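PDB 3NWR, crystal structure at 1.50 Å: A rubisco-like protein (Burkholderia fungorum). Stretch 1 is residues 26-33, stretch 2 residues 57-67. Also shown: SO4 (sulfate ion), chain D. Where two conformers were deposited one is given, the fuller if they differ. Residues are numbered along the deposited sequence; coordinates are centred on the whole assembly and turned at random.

Stretch 1 (26-33) DPARVADV
Stretch 2 (57-67) SRASVLRIEEL

This is a small helix-on-strand contact in which a few apolar side chains pack together and a two-pronged Asp32–Arg58 salt bridge closes one end. Residues 27-33 form a helix and residues 60-67 a strand; both elements continue later in the chain. Their axes approach to 8.1 Å, and their N-to-C directions make an angle of 134°, so the strand runs obliquely against the helix. The CA atoms of Pro27 and Glu66 lie 7.6 Å apart, those of Ala28 and Ile64 6.7 Å, and those of Asp32 and Val61 6.3 Å. The two stretches bury 361 Å² in total.

The helix is regular, with phi/psi near -60/-40. Backbone hydrogen bonds run from Val30 N to Asp26 O (3.0 Å), Ala31 N to Pro27 O (2.8 Å), Asp32 N to Ala28 O (3.1 Å) and Val33 N to Arg29 O (2.9 Å). Asp26, at phi/psi -72/118 and chi1 t, is the N-cap. Its OD2 accepts from Arg29 N at 2.9 Å.

The strand is mostly extended, but Leu62 departs from this at -94/-29. Val61 (chi1 t) and Ile64 (chi1 m, chi2 t) point toward the helix. Val61 CG2 lies 3.9 Å from Ala31 CB and 3.6 Å from Ala31 O. Ile64 CD1 reaches Ala28 CB at 3.4 Å, a tight apolar contact. Val61 CG2 also lies 3.8 Å from Asp32 N, so this methyl sits close to the helix backbone. Further along, Pro27 CG lies 4.0 Å from Glu66 OE1.

Asp32 (chi1 t, chi2 65°) and Arg58 (chi1 t, chi2 p, chi3 148°, chi4 78°) both have CA-to-CB bonds directed sideways, yet their ends meet. Arg58 NH1 donates to Asp32 OD1 at 3.0 Å, and Arg58 NH2 to Asp32 OD2 at 2.9 Å. The N-H...O angles are 158° and 161°. The carboxylate meets the edge of the guanidinium, so two nearly straight bonds form side by side. Arg58 NH1 also donates to Ala59 O at 2.9 Å, which ties the guanidinium to the backbone of the next residue. A water bridges the stretches: it donates to Asp32 OD1 at 2.6 Å and accepts from Val61 N at 3.0 Å.

A sulfate ion, probably from the crystallisation liquor, sits near the helix N-terminus. Its O3 accepts from Asp26 N at 2.9 Å and from Arg29 NH1 at 3.2 Å. The Arg29 CA-to-CB bond points away from the strand.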

ATOM      1  N   ASP A  26     -11.135  14.855 -23.043  1.00 21.20           N
ATOM      2  CA  ASP A  26     -12.559  14.788 -22.729  1.00 18.78           C
ATOM      3  C   ASP A  26     -12.813  13.884 -21.523  1.00 20.18           C
ATOM      4  O   ASP A  26     -12.506  12.694 -21.576  1.00 19.83           O
ATOM      5  CB  ASP A  26     -13.331  14.244 -23.929  1.00 22.35           C
ATOM      6  CG  ASP A  26     -14.814  14.143 -23.662  1.00 28.61           C
ATOM      7  OD1 ASP A  26     -15.461  15.203 -23.550  1.00 31.77           O
ATOM      8  OD2 ASP A  26     -15.329  13.006 -23.558  1.00 28.65           O
ATOM      9  N   PRO A  27     -13.366  14.443 -20.434  1.00 18.90           N
ATOM     10  CA  PRO A  27     -13.584  13.628 -19.226  1.00 18.32           C
ATOM     11  C   PRO A  27     -14.410  12.367 -19.469  1.00 18.75           C
ATOM     12  O   PRO A  27     -14.077  11.316 -18.923  1.00 17.26           O
ATOM     13  CB  PRO A  27     -14.320  14.582 -18.285  1.00 18.90           C
ATOM     14  CG  PRO A  27     -13.797  15.946 -18.677  1.00 20.60           C
ATOM     15  CD  PRO A  27     -13.623  15.874 -20.185  1.00 20.18           C
ATOM     16  N   ALA A  28     -15.468  12.451 -20.268  1.00 21.00           N
ATOM     17  CA  ALA A  28     -16.300  11.277 -20.503  1.00 19.78           C
ATOM     18  C   ALA A  28     -15.541  10.167 -21.220  1.00 19.83           C
ATOM     19  O   ALA A  28     -15.692   8.996 -20.884  1.00 20.77           O
ATOM     20  CB  ALA A  28     -17.562  11.654 -21.283  1.00 25.69           C
ATOM     21  N   ARG A  29     -14.724  10.532 -22.208  1.00 20.46           N
ATOM     22  CA  ARG A  29     -13.920   9.545 -22.922  1.00 22.46           C
ATOM     23  C   ARG A  29     -12.923   8.892 -21.972  1.00 22.37           C
ATOM     24  O   ARG A  29     -12.742   7.671 -21.982  1.00 19.43           O
ATOM     25  CB  ARG A  29     -13.176  10.186 -24.089  1.00 26.78           C
ATOM     26  CG  ARG A  29     -12.404   9.180 -24.927  1.00 34.63           C
ATOM     27  CD  ARG A  29     -11.223   9.825 -25.633  1.00 39.52           C
ATOM     28  NE  ARG A  29     -10.046   8.960 -25.579  1.00 41.72           N
ATOM     29  CZ  ARG A  29      -8.797   9.409 -25.520  1.00 43.61           C
ATOM     30  NH1 ARG A  29      -8.563  10.714 -25.513  1.00 42.13           N
ATOM     31  NH2 ARG A  29      -7.783   8.552 -25.467  1.00 48.58           N
ATOM     32  N   VAL A  30     -12.282   9.715 -21.150  1.00 18.21           N
ATOM     33  CA  VAL A  30     -11.303   9.220 -20.196  1.00 17.63           C
ATOM     34  C   VAL A  30     -11.964   8.291 -19.189  1.00 18.89           C
ATOM     35  O   VAL A  30     -11.407   7.247 -18.853  1.00 17.89           O
ATOM     36  CB  VAL A  30     -10.560  10.384 -19.506  1.00 17.04           C
ATOM     37  CG1 VAL A  30      -9.580   9.869 -18.457  1.00 18.76           C
ATOM     38  CG2 VAL A  30      -9.830  11.212 -20.563  1.00 19.71           C
ATOM     39  N   ALA A  31     -13.160   8.651 -18.726  1.00 17.39           N
ATOM     40  CA  ALA A  31     -13.885   7.796 -17.792  1.00 17.80           C
ATOM     41  C   ALA A  31     -14.128   6.423 -18.407  1.00 17.01           C
ATOM     42  O   ALA A  31     -14.024   5.400 -17.731  1.00 18.50           O
ATOM     43  CB  ALA A  31     -15.206   8.452 -17.380  1.00 17.76           C
ATOM     44  N   ASP A  32     -14.441   6.375 -19.697  1.00 17.67           N
ATOM     45  CA  ASP A  32     -14.682   5.075 -20.302  1.00 20.17           C
ATOM     46  C   ASP A  32     -13.385   4.302 -20.556  1.00 19.43           C
ATOM     47  O   ASP A  32     -13.374   3.071 -20.517  1.00 19.30           O
ATOM     48  CB  ASP A  32     -15.518   5.174 -21.573  1.00 24.15           C
ATOM     49  CG  ASP A  32     -16.026   3.818 -22.024  1.00 24.36           C
ATOM     50  OD1 ASP A  32     -16.843   3.210 -21.294  1.00 24.77           O
ATOM     51  OD2 ASP A  32     -15.593   3.359 -23.097  1.00 26.38           O
ATOM     52  N   VAL A  33     -12.294   5.019 -20.814  1.00 16.70           N
ATOM     53  CA  VAL A  33     -10.980   4.387 -20.843  1.00 16.86           C
ATOM     54  C   VAL A  33     -10.732   3.697 -19.498  1.00 17.80           C
ATOM     55  O   VAL A  33     -10.328   2.535 -19.454  1.00 18.08           O
ATOM     56  CB  VAL A  33      -9.859   5.396 -21.123  1.00 17.45           C
ATOM     57  CG1 VAL A  33      -8.500   4.783 -20.791  1.00 20.43           C
ATOM     58  CG2 VAL A  33      -9.900   5.843 -22.580  1.00 19.80           C
ATOM     59  N   SER A  57     -19.030  -8.589 -18.360  1.00 26.79           N
ATOM     60  CA  SER A  57     -17.693  -8.249 -17.876  1.00 22.00           C
ATOM     61  C   SER A  57     -17.246  -6.805 -18.075  1.00 21.35           C
ATOM     62  O   SER A  57     -16.229  -6.400 -17.523  1.00 23.01           O
ATOM     63  CB  SER A  57     -16.657  -9.167 -18.521  1.00 21.67           C
ATOM     64  OG  SER A  57     -16.547  -8.908 -19.914  1.00 22.62           O
ATOM     65  N   ARG A  58     -17.967  -6.027 -18.869  1.00 19.16           N
ATOM     66  CA  ARG A  58     -17.521  -4.663 -19.133  1.00 17.61           C
ATOM     67  C   ARG A  58     -18.089  -3.692 -18.098  1.00 18.88           C
ATOM     68  O   ARG A  58     -19.309  -3.603 -17.918  1.00 20.79           O
ATOM     69  CB  ARG A  58     -17.892  -4.246 -20.568  1.00 19.38           C
ATOM     70  CG  ARG A  58     -17.531  -2.812 -20.960  1.00 22.22           C
ATOM     71  CD  ARG A  58     -16.042  -2.541 -20.805  1.00 20.89           C
ATOM     72  NE  ARG A  58     -15.539  -1.572 -21.781  1.00 20.50           N
ATOM     73  CZ  ARG A  58     -15.704  -0.255 -21.701  1.00 20.50           C
ATOM     74  NH1 ARG A  58     -16.368   0.284 -20.682  1.00 20.84           N
ATOM     75  NH2 ARG A  58     -15.198   0.529 -22.646  1.00 23.87           N
ATOM     76  N   ALA A  59     -17.202  -2.997 -17.388  1.00 19.37           N
ATOM     77  CA  ALA A  59     -17.624  -1.947 -16.460  1.00 18.09           C
ATOM     78  C   ALA A  59     -18.204  -0.776 -17.250  1.00 18.29           C
ATOM     79  O   ALA A  59     -17.883  -0.591 -18.422  1.00 19.71           O
ATOM     80  CB  ALA A  59     -16.450  -1.481 -15.604  1.00 17.99           C
ATOM     81  N   SER A  60     -19.056   0.018 -16.615  0.59 18.80           N
ATOM     82  CA  SER A  60     -19.653   1.151 -17.309  0.59 20.21           C
ATOM     83  C   SER A  60     -19.594   2.428 -16.491  0.59 18.78           C
ATOM     84  O   SER A  60     -19.450   2.397 -15.266  0.59 18.73           O
ATOM     85  CB  SER A  60     -21.100   0.845 -17.690  0.59 21.64           C
ATOM     86  OG  SER A  60     -21.862   0.558 -16.537  0.59 20.78           O
ATOM     87  N   VAL A  61     -19.704   3.551 -17.187  1.00 18.38           N
ATOM     88  CA  VAL A  61     -19.717   4.858 -16.552  1.00 19.54           C
ATOM     89  C   VAL A  61     -21.167   5.242 -16.283  1.00 20.75           C
ATOM     90  O   VAL A  61     -21.962   5.371 -17.217  1.00 24.55           O
ATOM     91  CB  VAL A  61     -19.062   5.911 -17.452  1.00 20.24           C
ATOM     92  CG1 VAL A  61     -19.069   7.262 -16.767  1.00 21.28           C
ATOM     93  CG2 VAL A  61     -17.638   5.490 -17.812  1.00 22.75           C
ATOM     94  N   LEU A  62     -21.516   5.397 -15.010  1.00 16.56           N
ATOM     95  CA  LEU A  62     -22.901   5.678 -14.626  1.00 19.22           C
ATOM     96  C   LEU A  62     -23.154   7.170 -14.478  1.00 19.47           C
ATOM     97  O   LEU A  62     -24.278   7.633 -14.666  1.00 20.15           O
ATOM     98  CB  LEU A  62     -23.264   4.986 -13.308  1.00 19.77           C
ATOM     99  CG  LEU A  62     -23.333   3.459 -13.285  1.00 26.84           C
ATOM    100  CD1 LEU A  62     -23.838   2.982 -11.927  1.00 23.68           C
ATOM    101  CD2 LEU A  62     -24.210   2.934 -14.416  1.00 31.67           C
ATOM    102  N   ARG A  63     -22.119   7.918 -14.112  1.00 17.23           N
ATOM    103  CA  ARG A  63     -22.276   9.345 -13.841  1.00 17.51           C
ATOM    104  C   ARG A  63     -21.024  10.105 -14.212  1.00 19.18           C
ATOM    105  O   ARG A  63     -19.912   9.652 -13.945  1.00 18.05           O
ATOM    106  CB  ARG A  63     -22.579   9.596 -12.354  1.00 17.61           C
ATOM    107  CG  ARG A  63     -23.929   9.074 -11.891  1.00 28.44           C
ATOM    108  CD  ARG A  63     -24.299   9.570 -10.491  1.00 30.74           C
ATOM    109  NE  ARG A  63     -23.772   8.710  -9.434  1.00 35.89           N
ATOM    110  CZ  ARG A  63     -24.295   7.533  -9.098  1.00 36.77           C
ATOM    111  NH1 ARG A  63     -25.352   7.061  -9.747  1.00 41.54           N
ATOM    112  NH2 ARG A  63     -23.755   6.820  -8.120  1.00 37.42           N
ATOM    113  N   ILE A  64     -21.206  11.275 -14.814  1.00 16.57           N
ATOM    114  CA  ILE A  64     -20.110  12.204 -15.017  1.00 16.53           C
ATOM    115  C   ILE A  64     -20.625  13.586 -14.659  1.00 21.61           C
ATOM    116  O   ILE A  64     -21.728  13.963 -15.061  1.00 20.90           O
ATOM    117  CB  ILE A  64     -19.627  12.226 -16.475  1.00 20.08           C
ATOM    118  CG1 ILE A  64     -19.142  10.843 -16.905  1.00 21.30           C
ATOM    119  CG2 ILE A  64     -18.515  13.259 -16.647  1.00 21.99           C
ATOM    120  CD1 ILE A  64     -18.991  10.687 -18.401  1.00 28.47           C
ATOM    121  N   GLU A  65     -19.848  14.330 -13.885  1.00 16.25           N
ATOM    122  CA  GLU A  65     -20.190  15.719 -13.593  1.00 19.37           C
ATOM    123  C   GLU A  65     -18.937  16.553 -13.723  1.00 19.65           C
ATOM    124  O   GLU A  65     -17.998  16.379 -12.951  1.00 19.07           O
ATOM    125  CB  GLU A  65     -20.770  15.881 -12.186  1.00 22.21           C
ATOM    126  CG  GLU A  65     -21.135  17.330 -11.863  1.00 28.38           C
ATOM    127  CD  GLU A  65     -21.580  17.537 -10.421  1.00 39.71           C
ATOM    128  OE1 GLU A  65     -21.471  16.594  -9.609  1.00 41.33           O
ATOM    129  OE2 GLU A  65     -22.036  18.655 -10.098  1.00 48.83           O
ATOM    130  N   GLU A  66     -18.903  17.453 -14.701  1.00 17.78           N
ATOM    131  CA  GLU A  66     -17.726  18.294 -14.865  1.00 19.12           C
ATOM    132  C   GLU A  66     -17.686  19.399 -13.812  1.00 21.73           C
ATOM    133  O   GLU A  66     -18.700  20.019 -13.507  1.00 22.22           O
ATOM    134  CB  GLU A  66     -17.643  18.889 -16.271  1.00 23.90           C
ATOM    135  CG  GLU A  66     -16.399  19.750 -16.467  1.00 24.19           C
ATOM    136  CD  GLU A  66     -15.805  19.634 -17.852  1.00 25.38           C
ATOM    137  OE1 GLU A  66     -16.398  18.946 -18.713  1.00 28.87           O
ATOM    138  OE2 GLU A  66     -14.741  20.235 -18.089  1.00 26.18           O
ATOM    139  N   LEU A  67     -16.496  19.620 -13.257  1.00 18.90           N
ATOM    140  CA  LEU A  67     -16.272  20.608 -12.219  1.00 20.06           C
ATOM    141  C   LEU A  67     -15.460  21.750 -12.811  1.00 19.03           C
ATOM    142  O   LEU A  67     -15.178  21.763 -14.008  1.00 21.88           O
ATOM    143  CB  LEU A  67     -15.505  19.967 -11.060  1.00 20.04           C
ATOM    144  CG  LEU A  67     -16.112  18.670 -10.527  1.00 21.00           C
ATOM    145  CD1 LEU A  67     -15.206  17.995  -9.491  1.00 23.77           C
ATOM    146  CD2 LEU A  67     -17.496  18.933  -9.954  1.00 24.79           C
TER
HETATM  147  S   SO4 D 435     -10.214  13.851 -26.549  0.49 36.58           S
HETATM  148  O1  SO4 D 435      -9.036  13.193 -27.107  0.74 40.88           O
HETATM  149  O2  SO4 D 435      -9.883  15.227 -26.192  0.60 36.53           O
HETATM  150  O3  SO4 D 435     -10.671  13.133 -25.368  0.72 31.79           O
HETATM  151  O4  SO4 D 435     -11.278  13.849 -27.551  0.46 47.87           O
HETATM  152  O   HOH W   1     -19.108   3.457 -20.141  1.00 30.85           O